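Local coordinates for protein exoribonuclease II, mitochondrial (Candida glabrata, PDB 6F3H) that probably degrades RNA from the 3' end toward the 5' end as the nuclease component of the mitochondrial RNA degradosome, mtEXO, at residues 272-276 with 292-296; 408-413 with 424-429; 482-488 with 517-522. The protein carries 1 engineered substitution. Numbering follows the deposited sequence.

How the interactions relate
Interactions 2 and 3 are neighbours in the RNB domain, their centres 11 Å apart, and both belong to one mixed sheet; they touch where His-427 ND1 lies 4.1 Å from Val-519 CG1. Interaction 2 is buried and held mainly by backbone hydrogen bonds, with acidic and amide groups turned to magnesium and RNA. Interaction 3, at the open end of the hairpin 488-499/505-519, is partly exposed: a single bridge gives way to an irregular loop packed on Phe-522. Interaction 1, also partly buried, stands apart, its centre 57 Å from that of interaction 2 and 59 Å from that of interaction 3. It joins helices through aromatic and aliphatic side chains, without a backbone hydrogen bond between its segments.

Interaction 1: residues 272-276 with 292-296; sequences EIKAF and YDYIR
Residues 272-276 belong to helix 251-281, kinked where the amides of Glu-272 and Ile-273 lack a bond to the preceding turn. Tyr-292 (phi/psi -114/47) leaves helical geometry between helix 285-291 and helix 293-303, at the N-cap position of the latter. The backbones come nearest at Phe-276 and Tyr-292, CA to CA 7.5 Å. Aromatic contacts dominate: with Phe-276 in the t rotamer and Tyr-292 in m, the Phe-276 edge meets the Tyr-292 face in an offset edge-to-face pair, centroids 5.7 Å apart and planes at 90°. In two CH-pi contacts, Phe-276 CB is 4.3 Å from the Tyr-292 centroid and Ile-295 CD1 4.2 Å from the Phe-276 centroid. Ala-275 CB packs tightly, 3.0 Å from Tyr-292 OH. Tyr-292 OH can give only a weak hydrogen bond to Glu-272, 3.3 Å from either OE1 or OE2; Arg-264 is the stronger partner of Glu-272, by a salt bridge. This is an aromatic helix-helix contact in an all-helical region, away from the metal site.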
loop_
_atom_site.group_PDB
_atom_site.type_symbol
_atom_site.label_atom_id
_atom_site.label_comp_id
_atom_site.label_asym_id
_atom_site.label_seq_id
_atom_site.Cartn_x
_atom_site.Cartn_y
_atom_site.Cartn_z
ATOM N N GLU A 272 -20.742 -16.910 -32.121
ATOM C CA GLU A 272 -19.649 -15.956 -32.244
ATOM C C GLU A 272 -18.404 -16.421 -31.515
ATOM O O GLU A 272 -17.294 -16.080 -31.917
ATOM C CB GLU A 272 -20.103 -14.590 -31.780
ATOM C CG GLU A 272 -21.184 -14.116 -32.699
ATOM C CD GLU A 272 -20.598 -13.627 -34.004
ATOM O OE1 GLU A 272 -20.099 -12.487 -34.028
ATOM O OE2 GLU A 272 -20.592 -14.399 -34.995
ATOM N N ILE A 273 -18.565 -17.155 -30.426
ATOM C CA ILE A 273 -17.427 -17.871 -29.873
ATOM C C ILE A 273 -16.817 -18.753 -30.946
ATOM O O ILE A 273 -15.597 -18.786 -31.138
ATOM C CB ILE A 273 -17.877 -18.716 -28.670
ATOM C CG1 ILE A 273 -18.325 -17.838 -27.511
ATOM C CG2 ILE A 273 -16.778 -19.688 -28.246
ATOM C CD1 ILE A 273 -18.535 -18.614 -26.231
ATOM N N LYS A 274 -17.670 -19.471 -31.669
ATOM C CA LYS A 274 -17.200 -20.440 -32.644
ATOM C C LYS A 274 -16.524 -19.752 -33.819
ATOM O O LYS A 274 -15.464 -20.187 -34.273
ATOM C CB LYS A 274 -18.379 -21.289 -33.128
ATOM C CG LYS A 274 -18.899 -22.273 -32.113
ATOM C CD LYS A 274 -20.257 -22.769 -32.527
ATOM C CE LYS A 274 -20.916 -23.595 -31.447
ATOM N NZ LYS A 274 -22.367 -23.703 -31.758
ATOM N N ALA A 275 -17.130 -18.676 -34.317
ATOM C CA ALA A 275 -16.541 -17.939 -35.420
ATOM C C ALA A 275 -15.171 -17.403 -35.037
ATOM O O ALA A 275 -14.220 -17.483 -35.821
ATOM C CB ALA A 275 -17.479 -16.806 -35.822
ATOM N N PHE A 276 -15.052 -16.882 -33.818
ATOM C CA PHE A 276 -13.785 -16.348 -33.327
ATOM C C PHE A 276 -12.725 -17.430 -33.224
ATOM O O PHE A 276 -11.601 -17.264 -33.702
ATOM C CB PHE A 276 -14.008 -15.691 -31.972
ATOM C CG PHE A 276 -12.749 -15.193 -31.312
ATOM C CD1 PHE A 276 -12.275 -13.905 -31.571
ATOM C CD2 PHE A 276 -12.056 -15.986 -30.411
ATOM C CE1 PHE A 276 -11.116 -13.436 -30.975
ATOM C CE2 PHE A 276 -10.909 -15.512 -29.803
ATOM C CZ PHE A 276 -10.440 -14.235 -30.093
ATOM N N TYR A 292 -13.912 -8.444 -33.893
ATOM C CA TYR A 292 -14.055 -8.917 -32.532
ATOM C C TYR A 292 -13.204 -8.124 -31.568
ATOM O O TYR A 292 -12.526 -8.712 -30.728
ATOM C CB TYR A 292 -13.679 -10.398 -32.456
ATOM C CG TYR A 292 -14.645 -11.316 -33.175
ATOM C CD1 TYR A 292 -15.958 -11.467 -32.731
ATOM C CD2 TYR A 292 -14.259 -12.019 -34.304
ATOM C CE1 TYR A 292 -16.864 -12.312 -33.391
ATOM C CE2 TYR A 292 -15.156 -12.862 -34.977
ATOM C CZ TYR A 292 -16.450 -13.006 -34.517
ATOM O OH TYR A 292 -17.318 -13.837 -35.193
ATOM N N ASP A 293 -13.227 -6.798 -31.647
ATOM C CA ASP A 293 -12.420 -6.093 -30.663
ATOM C C ASP A 293 -13.052 -6.186 -29.286
ATOM O O ASP A 293 -12.343 -6.139 -28.271
ATOM C CB ASP A 293 -12.184 -4.633 -31.049
ATOM C CG ASP A 293 -10.886 -4.070 -30.425
ATOM O OD1 ASP A 293 -9.883 -4.819 -30.343
ATOM O OD2 ASP A 293 -10.863 -2.890 -30.000
ATOM N N TYR A 294 -14.372 -6.338 -29.221
ATOM C CA TYR A 294 -14.969 -6.508 -27.908
ATOM C C TYR A 294 -14.433 -7.733 -27.181
ATOM O O TYR A 294 -14.471 -7.777 -25.949
ATOM C CB TYR A 294 -16.478 -6.560 -28.030
ATOM C CG TYR A 294 -17.044 -7.767 -28.732
ATOM C CD1 TYR A 294 -17.116 -7.825 -30.120
ATOM C CD2 TYR A 294 -17.551 -8.829 -28.011
ATOM C CE1 TYR A 294 -17.664 -8.922 -30.758
ATOM C CE2 TYR A 294 -18.104 -9.930 -28.635
ATOM C CZ TYR A 294 -18.163 -9.978 -30.002
ATOM O OH TYR A 294 -18.741 -11.092 -30.598
ATOM N N ILE A 295 -13.888 -8.705 -27.899
ATOM C CA ILE A 295 -13.310 -9.841 -27.202
ATOM C C ILE A 295 -11.901 -9.542 -26.751
ATOM O O ILE A 295 -11.465 -9.996 -25.691
ATOM C CB ILE A 295 -13.337 -11.089 -28.091
ATOM C CG1 ILE A 295 -14.775 -11.434 -28.468
ATOM C CG2 ILE A 295 -12.623 -12.235 -27.408
ATOM C CD1 ILE A 295 -14.923 -12.794 -29.119
ATOM N N ARG A 296 -11.147 -8.789 -27.529
ATOM C CA ARG A 296 -9.843 -8.433 -27.023
ATOM C C ARG A 296 -10.008 -7.712 -25.708
ATOM O O ARG A 296 -9.365 -8.059 -24.711
ATOM C CB ARG A 296 -9.100 -7.583 -28.031
ATOM C CG ARG A 296 -8.608 -8.393 -29.169
ATOM C CD ARG A 296 -7.511 -7.681 -29.862
ATOM N NE ARG A 296 -7.890 -6.483 -30.588
ATOM C CZ ARG A 296 -7.348 -6.173 -31.759
ATOM N NH1 ARG A 296 -6.450 -6.986 -32.293
ATOM N NH2 ARG A 296 -7.694 -5.073 -32.403
#

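Interaction 2: residues 408-413 with 424-429; sequences INDGIS and IHIHIA. Engineered in segment 408-413: Asn-409 (natural residue Asp). With MG (magnesium ion), chain E; nucleotides of chain C.
Strands 410-413 and 424-429 run antiparallel, axes 4.7 Å apart at 161°, with Asp-410 opposite Ile-428 and Ile-412 opposite Ile-426 as non-hydrogen-bonded pairs. In the hydrogen-bonded pairs, Gly-411 N gives to His-427 O (2.9 Å) and His-427 N to Gly-411 O (3.0 Å), while Ser-413 N to His-425 O and His-425 N to Ser-413 O are both 2.8 Å. Ala-429 N reaches Asn-409 O at 2.9 Å. On the face carrying Ser-413, His-427 NE2 donates to Ser-413 OG (3.0 Å), itself bonded to Pro-396 O; His-427 ND1 and His-425 ND1 hydrogen-bond the hydroxyls of Ser-492 and Ser-494. The backbone Asn-409 N donates to C6 OP1 of RNA chain C at 2.9 Å. The engineered Asn-409 side chain (naturally aspartate) bonds that OP1 weakly through ND2 (3.3 Å), and its OD1 takes the amide of Met-700. Asp-410 OD1 (chi1 p) binds magnesium at 2.3 Å, beside two waters. A hairpin's start thus supplies one metal ligand to the RNB active site, Asp-401 another.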
loop_
_atom_site.group_PDB
_atom_site.type_symbol
_atom_site.label_atom_id
_atom_site.label_comp_id
_atom_site.label_asym_id
_atom_site.label_seq_id
_atom_site.Cartn_x
_atom_site.Cartn_y
_atom_site.Cartn_z
ATOM N N ILE A 408 13.008 15.314 -5.364
ATOM C CA ILE A 408 13.997 15.548 -4.324
ATOM C C ILE A 408 13.274 16.281 -3.208
ATOM O O ILE A 408 12.990 17.472 -3.345
ATOM C CB ILE A 408 15.188 16.356 -4.854
ATOM C CG1 ILE A 408 15.475 15.975 -6.303
ATOM C CG2 ILE A 408 16.426 16.124 -4.012
ATOM C CD1 ILE A 408 15.796 14.494 -6.506
ATOM N N ASN A 409 13.003 15.581 -2.094
ATOM C CA ASN A 409 12.207 16.104 -0.992
ATOM C C ASN A 409 13.057 16.585 0.175
ATOM O O ASN A 409 12.558 17.331 1.023
ATOM C CB ASN A 409 11.264 15.009 -0.417
ATOM C CG ASN A 409 10.051 14.695 -1.291
ATOM O OD1 ASN A 409 9.064 15.435 -1.303
ATOM N ND2 ASN A 409 10.091 13.557 -1.960
ATOM N N ASP A 410 14.337 16.222 0.208
ATOM C CA ASP A 410 15.168 16.277 1.405
ATOM C C ASP A 410 16.567 16.829 1.145
ATOM O O ASP A 410 17.189 16.516 0.130
ATOM C CB ASP A 410 15.308 14.852 1.950
ATOM C CG ASP A 410 15.933 13.885 0.917
ATOM O OD1 ASP A 410 15.769 14.125 -0.300
ATOM O OD2 ASP A 410 16.503 12.834 1.279
ATOM N N GLY A 411 17.081 17.598 2.100
ATOM C CA GLY A 411 18.494 17.946 2.132
ATOM C C GLY A 411 18.967 18.039 3.568
ATOM O O GLY A 411 18.181 18.293 4.478
ATOM N N ILE A 412 20.269 17.848 3.766
ATOM C CA ILE A 412 20.881 17.907 5.092
ATOM C C ILE A 412 21.975 18.967 5.135
ATOM O O ILE A 412 22.781 19.090 4.203
ATOM C CB ILE A 412 21.482 16.548 5.491
ATOM C CG1 ILE A 412 20.558 15.423 5.068
ATOM C CG2 ILE A 412 21.738 16.492 6.968
ATOM C CD1 ILE A 412 21.131 14.084 5.371
ATOM N N SER A 413 22.049 19.676 6.260
ATOM C CA SER A 413 23.077 20.673 6.499
ATOM C C SER A 413 23.529 20.544 7.937
ATOM O O SER A 413 22.705 20.324 8.830
ATOM C CB SER A 413 22.552 22.073 6.219
ATOM O OG SER A 413 22.208 22.204 4.846
ATOM N N ILE A 424 22.083 20.862 13.237
ATOM C CA ILE A 424 21.603 20.159 12.064
ATOM C C ILE A 424 20.385 20.841 11.485
ATOM O O ILE A 424 19.487 21.271 12.215
ATOM C CB ILE A 424 21.285 18.710 12.409
ATOM C CG1 ILE A 424 22.428 18.192 13.266
ATOM C CG2 ILE A 424 21.079 17.962 11.148
ATOM C CD1 ILE A 424 23.735 18.071 12.506
ATOM N N HIS A 425 20.351 20.897 10.162
ATOM C CA HIS A 425 19.256 21.493 9.425
ATOM C C HIS A 425 18.778 20.516 8.383
ATOM O O HIS A 425 19.564 20.060 7.548
ATOM C CB HIS A 425 19.684 22.779 8.763
ATOM C CG HIS A 425 20.142 23.815 9.733
ATOM N ND1 HIS A 425 19.275 24.697 10.341
ATOM C CD2 HIS A 425 21.376 24.107 10.202
ATOM C CE1 HIS A 425 19.961 25.499 11.134
ATOM N NE2 HIS A 425 21.237 25.163 11.065
ATOM N N ILE A 426 17.491 20.223 8.424
ATOM C CA ILE A 426 16.854 19.330 7.482
ATOM C C ILE A 426 15.910 20.167 6.673
ATOM O O ILE A 426 14.910 20.672 7.196
ATOM C CB ILE A 426 16.115 18.206 8.189
ATOM C CG1 ILE A 426 16.982 17.734 9.332
ATOM C CG2 ILE A 426 15.833 17.087 7.221
ATOM C CD1 ILE A 426 18.266 17.107 8.836
ATOM N N HIS A 427 16.225 20.315 5.407
ATOM C CA HIS A 427 15.458 21.175 4.535
ATOM C C HIS A 427 14.593 20.296 3.674
ATOM O O HIS A 427 15.098 19.489 2.893
ATOM C CB HIS A 427 16.350 22.056 3.680
ATOM C CG HIS A 427 17.484 22.626 4.445
ATOM N ND1 HIS A 427 17.304 23.606 5.391
ATOM C CD2 HIS A 427 18.811 22.373 4.396
ATOM C CE1 HIS A 427 18.476 23.907 5.916
ATOM N NE2 HIS A 427 19.408 23.181 5.324
ATOM N N ILE A 428 13.303 20.450 3.834
ATOM C CA ILE A 428 12.332 19.656 3.126
ATOM C C ILE A 428 11.745 20.564 2.065
ATOM O O ILE A 428 11.464 21.736 2.339
ATOM C CB ILE A 428 11.262 19.158 4.109
ATOM C CG1 ILE A 428 11.879 18.166 5.083
ATOM C CG2 ILE A 428 10.190 18.455 3.354
ATOM C CD1 ILE A 428 12.927 17.282 4.448
ATOM N N ALA A 429 11.582 20.045 0.857
ATOM C CA ALA A 429 10.927 20.850 -0.160
ATOM C C ALA A 429 9.583 21.333 0.372
ATOM O O ALA A 429 8.985 20.695 1.248
ATOM C CB ALA A 429 10.747 20.045 -1.437
HETATM MG MG MG E . 16.683 12.453 -1.526
ATOM P P C C 6 12.968 11.332 -1.500
ATOM O OP1 C C 6 13.294 12.697 -1.934
ATOM O OP2 C C 6 11.880 11.072 -0.544
ATOM O "O5'" C C 6 12.727 10.556 -2.850
ATOM C "C5'" C C 6 13.776 10.473 -3.802
ATOM C "C4'" C C 6 13.469 9.482 -4.901
ATOM O "O4'" C C 6 13.523 8.116 -4.410
ATOM C "C3'" C C 6 12.098 9.557 -5.533
ATOM O "O3'" C C 6 11.939 10.646 -6.417
ATOM C "C2'" C C 6 12.038 8.227 -6.237
ATOM O "O2'" C C 6 12.931 8.265 -7.327
ATOM C "C1'" C C 6 12.661 7.316 -5.182
ATOM N N1 C C 6 11.628 6.671 -4.323
ATOM C C2 C C 6 11.022 5.482 -4.798
ATOM O O2 C C 6 11.379 5.003 -5.874
ATOM N N3 C C 6 10.062 4.821 -4.120
ATOM C C4 C C 6 9.674 5.323 -2.970
ATOM N N4 C C 6 8.728 4.632 -2.325
ATOM C C5 C C 6 10.256 6.527 -2.445
ATOM C C6 C C 6 11.205 7.170 -3.136
ATOM P P A C 5 12.276 9.082 3.660
ATOM O OP1 A C 5 12.082 10.509 4.000
ATOM O OP2 A C 5 11.081 8.199 3.537
ATOM O "O5'" A C 5 13.027 9.047 2.270
ATOM C "C5'" A C 5 14.254 9.732 2.131
ATOM C "C4'" A C 5 15.018 9.295 0.914
ATOM O "O4'" A C 5 15.385 7.900 1.032
ATOM C "C3'" A C 5 14.282 9.376 -0.411
ATOM O "O3'" A C 5 14.306 10.676 -0.955
ATOM C "C2'" A C 5 15.039 8.371 -1.254
ATOM O "O2'" A C 5 16.279 8.918 -1.677
ATOM C "C1'" A C 5 15.310 7.282 -0.225
ATOM N N9 A C 5 14.182 6.365 -0.179
ATOM C C8 A C 5 13.080 6.373 0.640
ATOM N N7 A C 5 12.221 5.421 0.377
ATOM C C5 A C 5 12.813 4.781 -0.696
ATOM C C6 A C 5 12.421 3.675 -1.449
ATOM N N6 A C 5 11.286 3.001 -1.226
ATOM N N1 A C 5 13.258 3.300 -2.450
ATOM C C2 A C 5 14.396 3.985 -2.666
ATOM N N3 A C 5 14.883 5.043 -2.023
ATOM C C4 A C 5 14.018 5.367 -1.053
HETATM O O HOH W 1 17.529 12.177 0.226
HETATM O O HOH W 2 16.642 14.387 -1.118
#

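Interaction 3: residues 482-488 with 517-522; sequences GKHDRKT and GIVSNF
Gly-482 opens the segment with phi/psi 88/2, where a CB would collide with the carbonyl oxygen of the preceding Leu-481; its CA instead sits over the face of Phe-522, 3.9 Å from the ring centroid, in a CH-pi contact. Next, Lys-483 O lies at the edge of that ring, 3.0 Å from Phe-522 CD2, and weakly accepts Arg-486 N at 3.2 Å, closing a beta turn through His-484 (-60/136) and Asp-485 (52/47). His-484, chi1 t, swings its ring so that ND1 receives a weak, 3.4 Å bond from Phe-522 N, while CE1 is 3.3 Å from Asn-521 OD1; the amide end of Asn-521 donates to Asp-394 O. The CA-to-CB bond of Asp-485 points away, but its N donates to Ser-520 O at 2.7 Å. This loop leads from helix 473-479 into an antiparallel hairpin of the RNB domain, strands 488-499 and 505-519, and here the hairpin is at its open end. Arg-486 O accepts Thr-488 OG1 at 2.7 Å and has Ser-520 CA 3.6 Å away. Lys-487 CB rests 4.1 Å from Ile-518 CG2. At Thr-488 the strand begins: it forms a hydrogen-bonded pair with Val-519, Thr-488 N to Val-519 O at 3.0 Å (weak) and Val-519 N to Thr-488 O at 3.1 Å, and its OG1 approaches Phe-522 CE2 to 3.8 Å at the ring edge.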
loop_
_atom_site.group_PDB
_atom_site.type_symbol
_atom_site.label_atom_id
_atom_site.label_comp_id
_atom_site.label_asym_id
_atom_site.label_seq_id
_atom_site.Cartn_x
_atom_site.Cartn_y
_atom_site.Cartn_z
ATOM N N GLY A 482 17.750 20.622 -4.787
ATOM C CA GLY A 482 18.872 20.112 -5.529
ATOM C C GLY A 482 19.272 20.905 -6.745
ATOM O O GLY A 482 20.216 20.503 -7.430
ATOM N N LYS A 483 18.608 22.018 -7.030
ATOM C CA LYS A 483 18.951 22.857 -8.174
ATOM C C LYS A 483 19.965 23.933 -7.745
ATOM O O LYS A 483 19.619 24.893 -7.042
ATOM C CB LYS A 483 17.662 23.409 -8.784
ATOM C CG LYS A 483 16.688 22.266 -9.138
ATOM C CD LYS A 483 15.486 22.675 -9.997
ATOM C CE LYS A 483 14.606 21.449 -10.314
ATOM N NZ LYS A 483 13.805 21.582 -11.576
ATOM N N HIS A 484 21.232 23.742 -8.157
ATOM C CA HIS A 484 22.378 24.543 -7.697
ATOM C C HIS A 484 22.205 26.016 -8.016
ATOM O O HIS A 484 21.833 26.375 -9.139
ATOM C CB HIS A 484 23.688 24.020 -8.328
ATOM C CG HIS A 484 24.964 24.533 -7.681
ATOM N ND1 HIS A 484 25.129 24.646 -6.312
ATOM C CD2 HIS A 484 26.157 24.894 -8.224
ATOM C CE1 HIS A 484 26.347 25.085 -6.046
ATOM N NE2 HIS A 484 26.993 25.241 -7.188
ATOM N N ASP A 485 22.533 26.861 -7.038
ATOM C CA ASP A 485 22.401 28.301 -7.192
ATOM C C ASP A 485 21.010 28.655 -7.670
ATOM O O ASP A 485 20.829 29.401 -8.631
ATOM C CB ASP A 485 23.435 28.884 -8.151
ATOM C CG ASP A 485 24.816 28.692 -7.674
ATOM O OD1 ASP A 485 25.077 29.173 -6.538
ATOM O OD2 ASP A 485 25.613 28.073 -8.413
ATOM N N ARG A 486 20.005 28.073 -7.046
ATOM C CA ARG A 486 18.676 28.601 -7.270
ATOM C C ARG A 486 18.059 28.844 -5.928
ATOM O O ARG A 486 18.034 27.935 -5.102
ATOM C CB ARG A 486 17.800 27.689 -8.057
ATOM C CG ARG A 486 18.420 27.270 -9.363
ATOM C CD ARG A 486 17.522 27.181 -10.658
ATOM N NE ARG A 486 18.375 27.502 -11.855
ATOM C CZ ARG A 486 18.636 28.619 -12.576
ATOM N NH1 ARG A 486 18.020 29.806 -12.474
ATOM N NH2 ARG A 486 19.590 28.506 -13.504
ATOM N N LYS A 487 17.552 30.055 -5.725
ATOM C CA LYS A 487 16.908 30.366 -4.465
ATOM C C LYS A 487 15.697 29.436 -4.366
ATOM O O LYS A 487 14.866 29.365 -5.281
ATOM C CB LYS A 487 16.574 31.857 -4.395
ATOM C CG LYS A 487 15.139 32.215 -4.526
ATOM C CD LYS A 487 14.840 33.503 -3.816
ATOM C CE LYS A 487 13.351 33.791 -3.855
ATOM N NZ LYS A 487 12.937 34.785 -2.823
ATOM N N THR A 488 15.685 28.623 -3.317
ATOM C CA THR A 488 14.833 27.444 -3.238
ATOM C C THR A 488 14.161 27.391 -1.874
ATOM O O THR A 488 14.832 27.243 -0.848
ATOM C CB THR A 488 15.654 26.179 -3.487
ATOM O OG1 THR A 488 16.014 26.130 -4.875
ATOM C CG2 THR A 488 14.866 24.944 -3.118
ATOM N N GLY A 517 12.318 28.339 5.066
ATOM C CA GLY A 517 13.641 28.826 4.724
ATOM C C GLY A 517 13.934 29.073 3.257
ATOM O O GLY A 517 13.025 29.052 2.420
ATOM N N ILE A 518 15.205 29.353 2.945
ATOM C CA ILE A 518 15.705 29.457 1.582
ATOM C C ILE A 518 17.113 28.898 1.602
ATOM O O ILE A 518 17.851 29.051 2.579
ATOM C CB ILE A 518 15.731 30.896 1.011
ATOM C CG1 ILE A 518 14.359 31.535 1.038
ATOM C CG2 ILE A 518 16.244 30.934 -0.429
ATOM C CD1 ILE A 518 14.403 33.014 0.765
ATOM N N VAL A 519 17.484 28.247 0.511
ATOM C CA VAL A 519 18.792 27.639 0.370
ATOM C C VAL A 519 19.149 27.755 -1.097
ATOM O O VAL A 519 18.278 27.915 -1.950
ATOM C CB VAL A 519 18.771 26.160 0.807
ATOM C CG1 VAL A 519 18.399 26.017 2.271
ATOM C CG2 VAL A 519 17.796 25.412 -0.045
ATOM N N SER A 520 20.437 27.705 -1.405
ATOM C CA SER A 520 20.752 27.762 -2.824
ATOM C C SER A 520 22.051 27.057 -3.145
ATOM O O SER A 520 22.383 26.871 -4.317
ATOM C CB SER A 520 20.813 29.210 -3.300
ATOM O OG SER A 520 21.333 30.047 -2.279
ATOM N N ASN A 521 22.788 26.636 -2.135
ATOM C CA ASN A 521 24.061 25.981 -2.385
ATOM C C ASN A 521 23.840 24.494 -2.211
ATOM O O ASN A 521 23.791 23.999 -1.088
ATOM C CB ASN A 521 25.131 26.496 -1.439
ATOM C CG ASN A 521 26.491 25.875 -1.703
ATOM O OD1 ASN A 521 26.767 25.381 -2.805
ATOM N ND2 ASN A 521 27.348 25.893 -0.688
ATOM N N PHE A 522 23.746 23.779 -3.329
ATOM C CA PHE A 522 23.468 22.337 -3.351
ATOM C C PHE A 522 24.645 21.568 -3.944
ATOM O O PHE A 522 24.746 21.447 -5.176
ATOM C CB PHE A 522 22.223 22.016 -4.177
ATOM C CG PHE A 522 20.931 22.564 -3.647
ATOM C CD1 PHE A 522 20.408 22.149 -2.427
ATOM C CD2 PHE A 522 20.205 23.463 -4.422
ATOM C CE1 PHE A 522 19.198 22.655 -1.980
ATOM C CE2 PHE A 522 19.009 23.960 -3.981
ATOM C CZ PHE A 522 18.502 23.551 -2.762
#